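Local coordinates for protein phiAB6 tailspike (PDB 5JS4) that fragments the exopolysaccharide of Acinetobacter baumannii as a trimeric beta-helical phage tailspike, probably letting the virus recognise and penetrate the bacterial capsule, at residues Gly282-Lys287 and Val298-Gly303; Gly313-Asp318 and Val352-Ile357; Met610-Asp615 and Tyr637-Val642; Gly657-Gly662 and Thr669-Gly674. All blocks are in the same frame, centred on the assembly; numbering follows the deposited sequence.

Contact 1: residues Gly282-Lys287 and Val298-Gly303; sequences GRYILK and VGNGCG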
loop_
_atom_site.group_PDB
_atom_site.type_symbol
_atom_site.label_atom_id
_atom_site.label_comp_id
_atom_site.label_asym_id
_atom_site.label_seq_id
_atom_site.Cartn_x
_atom_site.Cartn_y
_atom_site.Cartn_z
ATOM N N GLY A 282 17.257 33.582 12.462
ATOM C CA GLY A 282 16.348 34.702 12.615
ATOM C C GLY A 282 14.901 34.339 12.838
ATOM O O GLY A 282 14.384 33.382 12.260
ATOM N N ARG A 283 14.260 35.124 13.694
ATOM C CA ARG A 283 12.828 35.073 13.905
ATOM C C ARG A 283 12.259 36.278 13.162
ATOM O O ARG A 283 12.309 37.410 13.657
ATOM C CB ARG A 283 12.524 35.130 15.399
ATOM C CG ARG A 283 11.052 35.027 15.742
ATOM C CD ARG A 283 10.866 34.641 17.199
ATOM N NE ARG A 283 9.460 34.455 17.543
ATOM C CZ ARG A 283 9.021 33.878 18.659
ATOM N NH1 ARG A 283 9.874 33.412 19.569
ATOM N NH2 ARG A 283 7.714 33.765 18.867
ATOM N N TYR A 284 11.761 36.030 11.955
ATOM C CA TYR A 284 11.383 37.095 11.031
ATOM C C TYR A 284 9.931 37.518 11.226
ATOM O O TYR A 284 9.008 36.765 10.912
ATOM C CB TYR A 284 11.614 36.647 9.584
ATOM C CG TYR A 284 13.071 36.432 9.222
ATOM C CD1 TYR A 284 13.682 35.194 9.401
ATOM C CD2 TYR A 284 13.836 37.467 8.689
ATOM C CE1 TYR A 284 15.013 34.994 9.064
ATOM C CE2 TYR A 284 15.165 37.278 8.349
ATOM C CZ TYR A 284 15.750 36.043 8.534
ATOM O OH TYR A 284 17.073 35.857 8.193
ATOM N N ILE A 285 9.738 38.731 11.741
ATOM C CA ILE A 285 8.401 39.262 11.984
ATOM C C ILE A 285 7.814 39.828 10.695
ATOM O O ILE A 285 8.481 40.576 9.976
ATOM C CB ILE A 285 8.409 40.375 13.057
ATOM C CG1 ILE A 285 9.070 39.897 14.357
ATOM C CG2 ILE A 285 6.997 40.883 13.328
ATOM C CD1 ILE A 285 8.480 38.638 14.958
ATOM N N LEU A 286 6.565 39.460 10.413
ATOM C CA LEU A 286 5.814 40.018 9.292
ATOM C C LEU A 286 4.520 40.630 9.808
ATOM O O LEU A 286 3.703 39.934 10.408
ATOM C CB LEU A 286 5.491 38.932 8.267
ATOM C CG LEU A 286 6.692 38.289 7.572
ATOM C CD1 LEU A 286 6.231 37.122 6.720
ATOM C CD2 LEU A 286 7.448 39.300 6.724
ATOM N N LYS A 287 4.344 41.932 9.579
ATOM C CA LYS A 287 3.124 42.645 9.986
ATOM C C LYS A 287 2.242 43.028 8.798
ATOM O O LYS A 287 1.158 43.588 8.976
ATOM C CB LYS A 287 3.487 43.903 10.779
ATOM C CG LYS A 287 4.312 43.625 12.022
ATOM C CD LYS A 287 4.477 44.868 12.879
ATOM C CE LYS A 287 5.374 44.582 14.071
ATOM N NZ LYS A 287 5.545 45.776 14.944
ATOM N N VAL A 298 11.568 28.923 0.912
ATOM C CA VAL A 298 12.505 28.025 1.582
ATOM C C VAL A 298 12.945 28.676 2.891
ATOM O O VAL A 298 13.498 29.779 2.895
ATOM C CB VAL A 298 13.730 27.729 0.696
ATOM C CG1 VAL A 298 14.699 26.793 1.402
ATOM C CG2 VAL A 298 13.290 27.130 -0.632
ATOM N N GLY A 299 12.684 27.996 4.002
ATOM C CA GLY A 299 13.018 28.527 5.314
ATOM C C GLY A 299 14.442 28.215 5.721
ATOM O O GLY A 299 15.278 27.839 4.893
ATOM N N ASN A 300 14.711 28.375 7.011
ATOM C CA ASN A 300 16.023 28.081 7.580
ATOM C C ASN A 300 15.942 26.951 8.603
ATOM O O ASN A 300 16.705 26.910 9.570
ATOM C CB ASN A 300 16.663 29.345 8.173
ATOM C CG ASN A 300 15.772 30.058 9.180
ATOM O OD1 ASN A 300 14.726 29.551 9.593
ATOM N ND2 ASN A 300 16.193 31.248 9.581
ATOM N N GLY A 301 15.012 26.028 8.371
ATOM C CA GLY A 301 14.905 24.831 9.182
ATOM C C GLY A 301 13.477 24.455 9.497
ATOM O O GLY A 301 12.600 25.315 9.632
ATOM N N CYS A 302 13.263 23.151 9.611
ATOM C CA CYS A 302 11.988 22.581 9.998
ATOM C C CYS A 302 12.126 22.143 11.449
ATOM O O CYS A 302 12.718 21.104 11.745
ATOM C CB CYS A 302 11.670 21.394 9.090
ATOM S SG CYS A 302 10.180 20.483 9.528
ATOM N N GLY A 303 11.599 22.959 12.356
ATOM C CA GLY A 303 11.822 22.767 13.785
ATOM C C GLY A 303 10.672 22.081 14.492
ATOM O O GLY A 303 9.628 21.806 13.900
#

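Contact 2: residues Gly313-Asp318 and Val352-Ile357; sequences GCIDVD and VSFIEI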
loop_
_atom_site.group_PDB
_atom_site.type_symbol
_atom_site.label_atom_id
_atom_site.label_comp_id
_atom_site.label_asym_id
_atom_site.label_seq_id
_atom_site.Cartn_x
_atom_site.Cartn_y
_atom_site.Cartn_z
ATOM N N GLY A 313 15.104 30.025 14.051
ATOM C CA GLY A 313 14.718 30.195 12.659
ATOM C C GLY A 313 13.248 29.965 12.386
ATOM O O GLY A 313 12.762 28.838 12.463
ATOM N N CYS A 314 12.537 31.039 12.062
ATOM C CA CYS A 314 11.153 30.927 11.631
ATOM C C CYS A 314 10.653 32.221 11.017
ATOM O O CYS A 314 11.290 33.270 11.137
ATOM C CB CYS A 314 10.233 30.549 12.803
ATOM S SG CYS A 314 9.816 31.906 13.927
ATOM N N ILE A 315 9.513 32.115 10.345
ATOM C CA ILE A 315 8.696 33.267 9.999
ATOM C C ILE A 315 7.634 33.387 11.087
ATOM O O ILE A 315 6.976 32.407 11.426
ATOM C CB ILE A 315 8.054 33.104 8.610
ATOM C CG1 ILE A 315 9.143 33.158 7.535
ATOM C CG2 ILE A 315 7.005 34.185 8.369
ATOM C CD1 ILE A 315 8.678 32.784 6.145
ATOM N N ASP A 316 7.494 34.586 11.645
ATOM C CA ASP A 316 6.559 34.841 12.732
ATOM C C ASP A 316 5.610 35.948 12.281
ATOM O O ASP A 316 5.945 37.136 12.326
ATOM C CB ASP A 316 7.328 35.225 13.998
ATOM C CG ASP A 316 6.451 35.282 15.239
ATOM O OD1 ASP A 316 5.213 35.385 15.114
ATOM O OD2 ASP A 316 7.014 35.222 16.354
ATOM N N VAL A 317 4.434 35.539 11.816
ATOM C CA VAL A 317 3.428 36.465 11.311
ATOM C C VAL A 317 2.703 37.109 12.488
ATOM O O VAL A 317 2.236 36.417 13.391
ATOM C CB VAL A 317 2.419 35.739 10.397
ATOM C CG1 VAL A 317 1.325 36.687 9.925
ATOM C CG2 VAL A 317 3.136 35.126 9.202
ATOM N N ASP A 318 2.623 38.437 12.475
ATOM C CA ASP A 318 1.957 39.180 13.544
ATOM C C ASP A 318 0.449 39.189 13.309
ATOM O O ASP A 318 -0.071 40.018 12.560
ATOM C CB ASP A 318 2.504 40.607 13.612
ATOM C CG ASP A 318 1.894 41.422 14.739
ATOM O OD1 ASP A 318 1.095 40.875 15.531
ATOM O OD2 ASP A 318 2.224 42.620 14.827
ATOM N N VAL A 352 -6.230 34.925 10.374
ATOM C CA VAL A 352 -5.028 35.120 9.578
ATOM C C VAL A 352 -4.570 33.752 9.087
ATOM O O VAL A 352 -4.294 32.866 9.889
ATOM C CB VAL A 352 -3.906 35.793 10.394
ATOM C CG1 VAL A 352 -2.676 36.023 9.526
ATOM C CG2 VAL A 352 -4.389 37.116 10.975
ATOM N N SER A 353 -4.518 33.580 7.770
ATOM C CA SER A 353 -4.051 32.328 7.166
ATOM C C SER A 353 -2.602 32.500 6.720
ATOM O O SER A 353 -2.127 33.628 6.594
ATOM C CB SER A 353 -4.956 31.939 5.997
ATOM O OG SER A 353 -6.248 31.583 6.471
ATOM N N PHE A 354 -1.884 31.396 6.500
ATOM C CA PHE A 354 -0.442 31.505 6.246
ATOM C C PHE A 354 -0.068 31.745 4.785
ATOM O O PHE A 354 0.529 32.772 4.471
ATOM C CB PHE A 354 0.349 30.309 6.795
ATOM C CG PHE A 354 1.822 30.376 6.485
ATOM C CD1 PHE A 354 2.557 31.517 6.796
ATOM C CD2 PHE A 354 2.477 29.314 5.872
ATOM C CE1 PHE A 354 3.906 31.600 6.504
ATOM C CE2 PHE A 354 3.829 29.391 5.581
ATOM C CZ PHE A 354 4.544 30.538 5.895
ATOM N N ILE A 355 -0.396 30.809 3.899
ATOM C CA ILE A 355 0.124 30.870 2.533
ATOM C C ILE A 355 -0.853 30.345 1.477
ATOM O O ILE A 355 -1.549 29.350 1.692
ATOM C CB ILE A 355 1.483 30.131 2.457
ATOM C CG1 ILE A 355 2.219 30.454 1.154
ATOM C CG2 ILE A 355 1.297 28.630 2.657
ATOM C CD1 ILE A 355 3.721 30.304 1.267
ATOM N N GLU A 356 -0.901 31.045 0.344
ATOM C CA GLU A 356 -1.693 30.635 -0.808
ATOM C C GLU A 356 -0.769 30.094 -1.887
ATOM O O GLU A 356 0.190 30.760 -2.282
ATOM C CB GLU A 356 -2.516 31.801 -1.354
ATOM C CG GLU A 356 -3.613 32.236 -0.400
ATOM C CD GLU A 356 -4.449 33.389 -0.907
ATOM O OE1 GLU A 356 -4.387 33.706 -2.112
ATOM O OE2 GLU A 356 -5.184 33.971 -0.083
ATOM N N ILE A 357 -1.067 28.884 -2.349
ATOM C CA ILE A 357 -0.259 28.201 -3.356
ATOM C C ILE A 357 -1.193 27.550 -4.377
ATOM O O ILE A 357 -2.233 27.007 -4.011
ATOM C CB ILE A 357 0.685 27.161 -2.701
ATOM C CG1 ILE A 357 1.596 26.528 -3.756
ATOM C CG2 ILE A 357 -0.103 26.100 -1.935
ATOM C CD1 ILE A 357 2.708 25.672 -3.184
#

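Contact 3: residues Met610-Asp615 and Tyr637-Val642; sequences MMLTYD and YRVERV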
loop_
_atom_site.group_PDB
_atom_site.type_symbol
_atom_site.label_atom_id
_atom_site.label_comp_id
_atom_site.label_asym_id
_atom_site.label_seq_id
_atom_site.Cartn_x
_atom_site.Cartn_y
_atom_site.Cartn_z
ATOM N N MET A 610 -34.070 -34.706 -7.711
ATOM C CA MET A 610 -35.309 -33.974 -7.914
ATOM C C MET A 610 -36.416 -34.715 -7.182
ATOM O O MET A 610 -36.479 -35.945 -7.223
ATOM C CB MET A 610 -35.651 -33.863 -9.397
ATOM C CG MET A 610 -34.755 -32.892 -10.139
ATOM S SD MET A 610 -35.146 -32.746 -11.891
ATOM C CE MET A 610 -34.317 -34.183 -12.559
ATOM N N MET A 611 -37.268 -33.966 -6.487
ATOM C CA MET A 611 -38.457 -34.531 -5.866
ATOM C C MET A 611 -39.681 -33.857 -6.458
ATOM O O MET A 611 -39.667 -32.663 -6.751
ATOM C CB MET A 611 -38.412 -34.370 -4.348
ATOM C CG MET A 611 -37.194 -35.045 -3.738
ATOM S SD MET A 611 -37.217 -35.107 -1.940
ATOM C CE MET A 611 -38.177 -36.588 -1.667
ATOM N N LEU A 612 -40.731 -34.638 -6.643
ATOM C CA LEU A 612 -41.919 -34.173 -7.344
ATOM C C LEU A 612 -43.113 -34.939 -6.812
ATOM O O LEU A 612 -43.071 -36.158 -6.711
ATOM C CB LEU A 612 -41.724 -34.414 -8.843
ATOM C CG LEU A 612 -42.857 -34.048 -9.797
ATOM C CD1 LEU A 612 -43.198 -32.572 -9.734
ATOM C CD2 LEU A 612 -42.452 -34.433 -11.210
ATOM N N THR A 613 -44.175 -34.222 -6.452
ATOM C CA THR A 613 -45.338 -34.845 -5.842
ATOM C C THR A 613 -46.604 -34.628 -6.672
ATOM O O THR A 613 -46.846 -33.533 -7.178
ATOM C CB THR A 613 -45.490 -34.371 -4.378
ATOM O OG1 THR A 613 -44.431 -34.957 -3.602
ATOM C CG2 THR A 613 -46.827 -34.779 -3.778
ATOM N N TYR A 614 -47.364 -35.707 -6.833
ATOM C CA TYR A 614 -48.701 -35.687 -7.421
ATOM C C TYR A 614 -49.713 -35.518 -6.303
ATOM O O TYR A 614 -49.596 -36.165 -5.274
ATOM C CB TYR A 614 -48.974 -37.014 -8.120
ATOM C CG TYR A 614 -50.413 -37.217 -8.527
ATOM C CD1 TYR A 614 -50.889 -36.698 -9.723
ATOM C CD2 TYR A 614 -51.296 -37.932 -7.720
ATOM C CE1 TYR A 614 -52.204 -36.881 -10.105
ATOM C CE2 TYR A 614 -52.614 -38.122 -8.093
ATOM C CZ TYR A 614 -53.064 -37.591 -9.288
ATOM O OH TYR A 614 -54.369 -37.777 -9.679
ATOM N N ASP A 615 -50.712 -34.661 -6.507
ATOM C CA ASP A 615 -51.801 -34.492 -5.549
ATOM C C ASP A 615 -53.029 -34.089 -6.343
ATOM O O ASP A 615 -53.047 -33.026 -6.961
ATOM C CB ASP A 615 -51.437 -33.424 -4.515
ATOM C CG ASP A 615 -52.472 -33.278 -3.402
ATOM O OD1 ASP A 615 -53.610 -33.777 -3.530
ATOM O OD2 ASP A 615 -52.125 -32.643 -2.385
ATOM N N TYR A 637 -49.699 -43.516 -13.860
ATOM C CA TYR A 637 -49.300 -42.114 -13.805
ATOM C C TYR A 637 -48.070 -41.898 -14.660
ATOM O O TYR A 637 -47.190 -42.747 -14.688
ATOM C CB TYR A 637 -49.033 -41.716 -12.345
ATOM C CG TYR A 637 -50.305 -41.794 -11.546
ATOM C CD1 TYR A 637 -50.793 -43.018 -11.099
ATOM C CD2 TYR A 637 -51.067 -40.659 -11.311
ATOM C CE1 TYR A 637 -51.989 -43.107 -10.414
ATOM C CE2 TYR A 637 -52.262 -40.738 -10.626
ATOM C CZ TYR A 637 -52.723 -41.963 -10.186
ATOM O OH TYR A 637 -53.912 -42.048 -9.508
ATOM N N ARG A 638 -48.020 -40.773 -15.365
ATOM C CA ARG A 638 -46.841 -40.407 -16.140
ATOM C C ARG A 638 -46.089 -39.295 -15.437
ATOM O O ARG A 638 -46.661 -38.245 -15.152
ATOM C CB ARG A 638 -47.222 -39.919 -17.542
ATOM C CG ARG A 638 -47.886 -40.955 -18.427
ATOM C CD ARG A 638 -47.868 -40.513 -19.885
ATOM N NE ARG A 638 -48.564 -39.247 -20.082
ATOM C CZ ARG A 638 -49.863 -39.113 -20.357
ATOM N NH1 ARG A 638 -50.656 -40.173 -20.475
ATOM N NH2 ARG A 638 -50.375 -37.896 -20.516
ATOM N N VAL A 639 -44.813 -39.544 -15.153
ATOM C CA VAL A 639 -43.868 -38.499 -14.783
ATOM C C VAL A 639 -43.282 -38.047 -16.114
ATOM O O VAL A 639 -42.376 -38.687 -16.661
ATOM C CB VAL A 639 -42.778 -39.020 -13.821
ATOM C CG1 VAL A 639 -41.848 -37.893 -13.404
ATOM C CG2 VAL A 639 -43.410 -39.679 -12.602
ATOM N N GLU A 640 -43.835 -36.960 -16.647
ATOM C CA GLU A 640 -43.653 -36.606 -18.055
ATOM C C GLU A 640 -43.124 -35.198 -18.253
ATOM O O GLU A 640 -43.293 -34.323 -17.402
ATOM C CB GLU A 640 -44.980 -36.742 -18.806
ATOM C CG GLU A 640 -46.083 -35.833 -18.287
ATOM C CD GLU A 640 -47.303 -35.800 -19.185
ATOM O OE1 GLU A 640 -47.566 -36.795 -19.891
ATOM O OE2 GLU A 640 -48.007 -34.771 -19.170
ATOM N N ARG A 641 -42.517 -34.989 -19.415
ATOM C CA ARG A 641 -42.020 -33.684 -19.816
ATOM C C ARG A 641 -43.164 -32.816 -20.310
ATOM O O ARG A 641 -44.016 -33.270 -21.082
ATOM C CB ARG A 641 -40.992 -33.822 -20.934
ATOM C CG ARG A 641 -39.811 -34.688 -20.555
ATOM C CD ARG A 641 -38.685 -34.607 -21.565
ATOM N NE ARG A 641 -39.068 -35.129 -22.877
ATOM C CZ ARG A 641 -38.244 -35.225 -23.919
ATOM N NH1 ARG A 641 -36.984 -34.815 -23.825
ATOM N NH2 ARG A 641 -38.693 -35.720 -25.069
ATOM N N VAL A 642 -43.178 -31.566 -19.870
ATOM C CA VAL A 642 -44.124 -30.594 -20.402
ATOM C C VAL A 642 -43.587 -29.997 -21.701
ATOM O O VAL A 642 -42.409 -30.151 -22.036
ATOM C CB VAL A 642 -44.448 -29.485 -19.386
ATOM C CG1 VAL A 642 -44.935 -30.088 -18.075
ATOM C CG2 VAL A 642 -43.249 -28.583 -19.149
HETATM O O HOH W 1 -55.383 -39.964 -8.599
#

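Contact 4: residues Gly657-Gly662 and Thr669-Gly674; sequences GSPLMG and TGATHG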
loop_
_atom_site.group_PDB
_atom_site.type_symbol
_atom_site.label_atom_id
_atom_site.label_comp_id
_atom_site.label_asym_id
_atom_site.label_seq_id
_atom_site.Cartn_x
_atom_site.Cartn_y
_atom_site.Cartn_z
ATOM N N GLY A 657 -42.135 -42.666 -3.734
ATOM C CA GLY A 657 -42.460 -42.422 -2.343
ATOM C C GLY A 657 -43.751 -43.076 -1.900
ATOM O O GLY A 657 -44.224 -44.043 -2.490
ATOM N N SER A 658 -44.324 -42.506 -0.851
ATOM C CA SER A 658 -45.378 -43.130 -0.072
ATOM C C SER A 658 -46.759 -42.662 -0.525
ATOM O O SER A 658 -46.954 -41.471 -0.700
ATOM C CB SER A 658 -45.173 -42.699 1.373
ATOM O OG SER A 658 -43.830 -42.916 1.751
ATOM N N PRO A 659 -47.717 -43.591 -0.709
ATOM C CA PRO A 659 -49.032 -43.143 -1.171
ATOM C C PRO A 659 -49.979 -42.741 -0.040
ATOM O O PRO A 659 -50.059 -43.421 0.986
ATOM C CB PRO A 659 -49.578 -44.378 -1.883
ATOM C CG PRO A 659 -49.000 -45.513 -1.111
ATOM C CD PRO A 659 -47.633 -45.064 -0.683
ATOM N N LEU A 660 -50.682 -41.637 -0.257
ATOM C CA LEU A 660 -51.835 -41.246 0.545
ATOM C C LEU A 660 -53.058 -41.702 -0.238
ATOM O O LEU A 660 -53.325 -41.174 -1.324
ATOM C CB LEU A 660 -51.856 -39.732 0.732
ATOM C CG LEU A 660 -50.788 -39.165 1.666
ATOM C CD1 LEU A 660 -50.464 -37.717 1.354
ATOM C CD2 LEU A 660 -51.221 -39.302 3.116
ATOM N N MET A 661 -53.773 -42.689 0.291
ATOM C CA MET A 661 -54.901 -43.304 -0.407
ATOM C C MET A 661 -56.230 -42.708 0.035
ATOM O O MET A 661 -56.392 -42.338 1.198
ATOM C CB MET A 661 -54.919 -44.809 -0.145
ATOM C CG MET A 661 -53.635 -45.525 -0.544
ATOM S SD MET A 661 -53.208 -45.385 -2.290
ATOM C CE MET A 661 -54.547 -46.290 -3.049
ATOM N N GLY A 662 -57.168 -42.598 -0.906
ATOM C CA GLY A 662 -58.573 -42.304 -0.587
ATOM C C GLY A 662 -58.936 -40.847 -0.360
ATOM O O GLY A 662 -60.054 -40.429 -0.669
ATOM N N THR A 669 -54.437 -46.872 4.146
ATOM C CA THR A 669 -54.216 -48.072 3.341
ATOM C C THR A 669 -52.980 -47.849 2.473
ATOM O O THR A 669 -52.527 -46.718 2.290
ATOM C CB THR A 669 -55.435 -48.477 2.480
ATOM O OG1 THR A 669 -55.645 -47.524 1.437
ATOM C CG2 THR A 669 -56.700 -48.602 3.333
ATOM N N GLY A 670 -52.418 -48.947 1.977
ATOM C CA GLY A 670 -51.187 -48.895 1.202
ATOM C C GLY A 670 -51.391 -49.336 -0.226
ATOM O O GLY A 670 -52.495 -49.677 -0.645
ATOM N N ALA A 671 -50.293 -49.330 -0.967
ATOM C CA ALA A 671 -50.295 -49.777 -2.350
ATOM C C ALA A 671 -48.874 -50.108 -2.767
ATOM O O ALA A 671 -47.914 -49.641 -2.157
ATOM C CB ALA A 671 -50.882 -48.709 -3.254
ATOM N N THR A 672 -48.763 -50.899 -3.828
ATOM C CA THR A 672 -47.483 -51.388 -4.323
ATOM C C THR A 672 -47.239 -50.797 -5.700
ATOM O O THR A 672 -48.141 -50.798 -6.535
ATOM C CB THR A 672 -47.515 -52.921 -4.420
ATOM O OG1 THR A 672 -47.733 -53.465 -3.111
ATOM C CG2 THR A 672 -46.211 -53.480 -5.001
ATOM N N HIS A 673 -46.031 -50.292 -5.932
ATOM C CA HIS A 673 -45.695 -49.659 -7.213
ATOM C C HIS A 673 -44.706 -50.452 -8.054
ATOM O O HIS A 673 -43.913 -51.245 -7.554
ATOM C CB HIS A 673 -45.152 -48.233 -7.022
ATOM C CG HIS A 673 -43.997 -48.136 -6.069
ATOM N ND1 HIS A 673 -42.690 -48.341 -6.447
ATOM C CD2 HIS A 673 -43.962 -47.842 -4.749
ATOM C CE1 HIS A 673 -41.899 -48.185 -5.403
ATOM N NE2 HIS A 673 -42.646 -47.884 -4.356
ATOM N N GLY A 674 -44.797 -50.220 -9.355
ATOM C CA GLY A 674 -43.770 -50.604 -10.309
ATOM C C GLY A 674 -43.635 -49.456 -11.287
ATOM O O GLY A 674 -44.504 -48.581 -11.345
HETATM O O HOH W 2 -53.202 -43.988 2.869
#

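Contact 1: residues Gly282-Lys287 and Val298-Gly303
N300 brings its side-chain amide up to Y284 and G282, reaching from the bend after strand 296-298 toward strand 282-286. Both pieces belong to the first turns of the right-handed parallel beta-helix, the fold of the pectate lyase-like family. The touch is light and all of it is buried. N300 ND2 sits in the plane of the Y284 ring, at its edge, 4.0 Å from Y284 CE1, with the amide turned 44° from the ring. The same nitrogen is 3.9 Å from G282 N and equally far from G282 O, too far to bond to either. No hydrogen bond joins the two segments. Rotation about CA-CB sets this up: at chi1 54° the amide carbon of N300 lies between the backbone N and the carbonyl carbon, and the nitrogen is carried out toward the strand. G282 has backbone angles that by themselves call for glycine.

One step further out, the polar partner of N300 ND2 is the carbonyl O of G279, just ahead of the strand, while the phenol oxygen of Y284 bonds to D247 OD1 and to the backbone N of G279. G279 therefore ties both sides of the contact together, its O taken by the asparagine and its N by the tyrosine. V246, A251 and D259 pack on the Y284 side chain, whereas R283 points the other way, with NE paired to D316 OD2 and NH1 to E307 OE1.

Contact 2: residues Gly313-Asp318 and Val352-Ile357
V317 and V352 both turn CG1 opposite their own backbone N (chi1 177° and -178°), and these two methyls meet, V317 CG1 to V352 CG1 at 4.1 Å, with the side chains slanting across one another. The other methyl of the first valine, V317 CG2, meets the rim of F354, 4.4 Å from F354 CD1. F354 is likewise extended from its backbone N, with chi1 177°, which swings the ring in toward strand 313-318. I315 CG2 comes up to the next rim atom, also 4.4 Å from F354 CE1, so both methyls lie near the ring plane, at its edge. Strands 313-318 and 353-358 are on different faces of the parallel beta-helix, and these side chains fill the interior between them without any hydrogen bond across. Further aromatic rings, F330 and F372, meet F354, while L340 and A342 of strand 340-345 also pack on it. V317 touches A329, L324 and F372. D316, between the two inward residues, turns the other way, and its OD1 takes a hydrogen bond with S345 OG.

Contact 3: residues Met610-Asp615 and Tyr637-Val642
Y614 and Y637 form a T-shaped (edge-to-face) aromatic pair where two antiparallel sheets of the C-terminal region pack face to face as a beta-sandwich, strand 602-615 in one and strand 636-641 in the other. From CB, chi1 of 168° sends the Y614 ring away from its own backbone N and toward the other sheet. Along the ring, Y614 CE2 is 3.7 Å from Y637 CE2 and Y614 CE1 3.9 Å from the same atom. Y614 CZ makes the closest approach, 3.5 Å from Y637 CE2, which stands over the Y614 face but off centre, toward the rim. The planes are 67° apart. At the tip, Y614 OH lies 3.8 Å from Y637 CE2 and bonds to a water at 2.6 Å. Y637 OH bonds to that water at 2.7 Å, so one solvent molecule links the two phenols. Y637 OH has a weak second bond to D707 OD1, and the ring of F711 meets both tyrosines.

Two residues before Y614 and two after Y637, the contact turns purely aliphatic: L612 CD2 lies 4.1 Å from V639 CG1, with I629 and F694 packing beside them. Beyond the interface, R638 and E640, two apart on strand 636-641, pair on the same face of the strand. R638 NE reaches E640 OE1 at 2.7 Å, nearly straight and in the guanidinium plane, on the anti side of the carboxylate oxygen.

Contact 4: residues Gly657-Gly662 and Thr669-Gly674
G657 makes a loose start, its carbonyl O lying 4.4 Å from H673 CD2 at an oblique approach to the imidazole. After S658, which faces away, P659 turns back toward A671: P659 CG is 4.0 Å from A671 N and 4.3 Å from A671 CB. W698 lies against both the proline and the alanine. L660 again faces away, its backbone bonded to H709 and R710 of strand 708-715 and its side chain against I675 of the second subunit.

M661 makes the largest share of the contact. Its chi1 of -57° and chi2 of -60° bend the chain so that SD comes to 4.2 Å from A671 CB. On the way it crosses T669 at about a right angle and is pressed close to it: M661 CB is 3.2 Å from T669 OG1, and M661 CG 3.3 Å from T669 O. One water completes the meeting, accepting from M661 N at 2.9 Å and donating to T669 O.

The two segments flank the short connection that leads from strand 654-661, in one sheet of the C-terminal sandwich, to strand 672-678 in the other. T667, within that connection, bonds to T669 OG1 and to the backbone of M661. Across the segments themselves no direct hydrogen bond forms, and A671 N is buried with no partner, so between the two segments the link is van der Waals contact, partly against oxygens of T669, plus one bridging water.

Overall arrangement
The four contacts fall into two pairs on opposite sides of the centre of the elongated chain. Contacts 1 and 2, centres 9 Å apart, share neighbouring beta-helix strands: Y284 O probably bonds to D316 N at 2.8 Å, and L286 CD1 packs on I315 CG2 at 3.5 Å. Contacts 3 and 4 lie 15 Å apart, centre to centre, in the same two sheets of the C-terminal sandwich, without touching. About 90 Å separates the centres of contacts 1 and 3. One malonic acid pocket includes R343, a weak, long-range ion partner of D316 in contact 2. Another, with Y580, Y596 and H598, involves strands of the sheet that also holds 610-615.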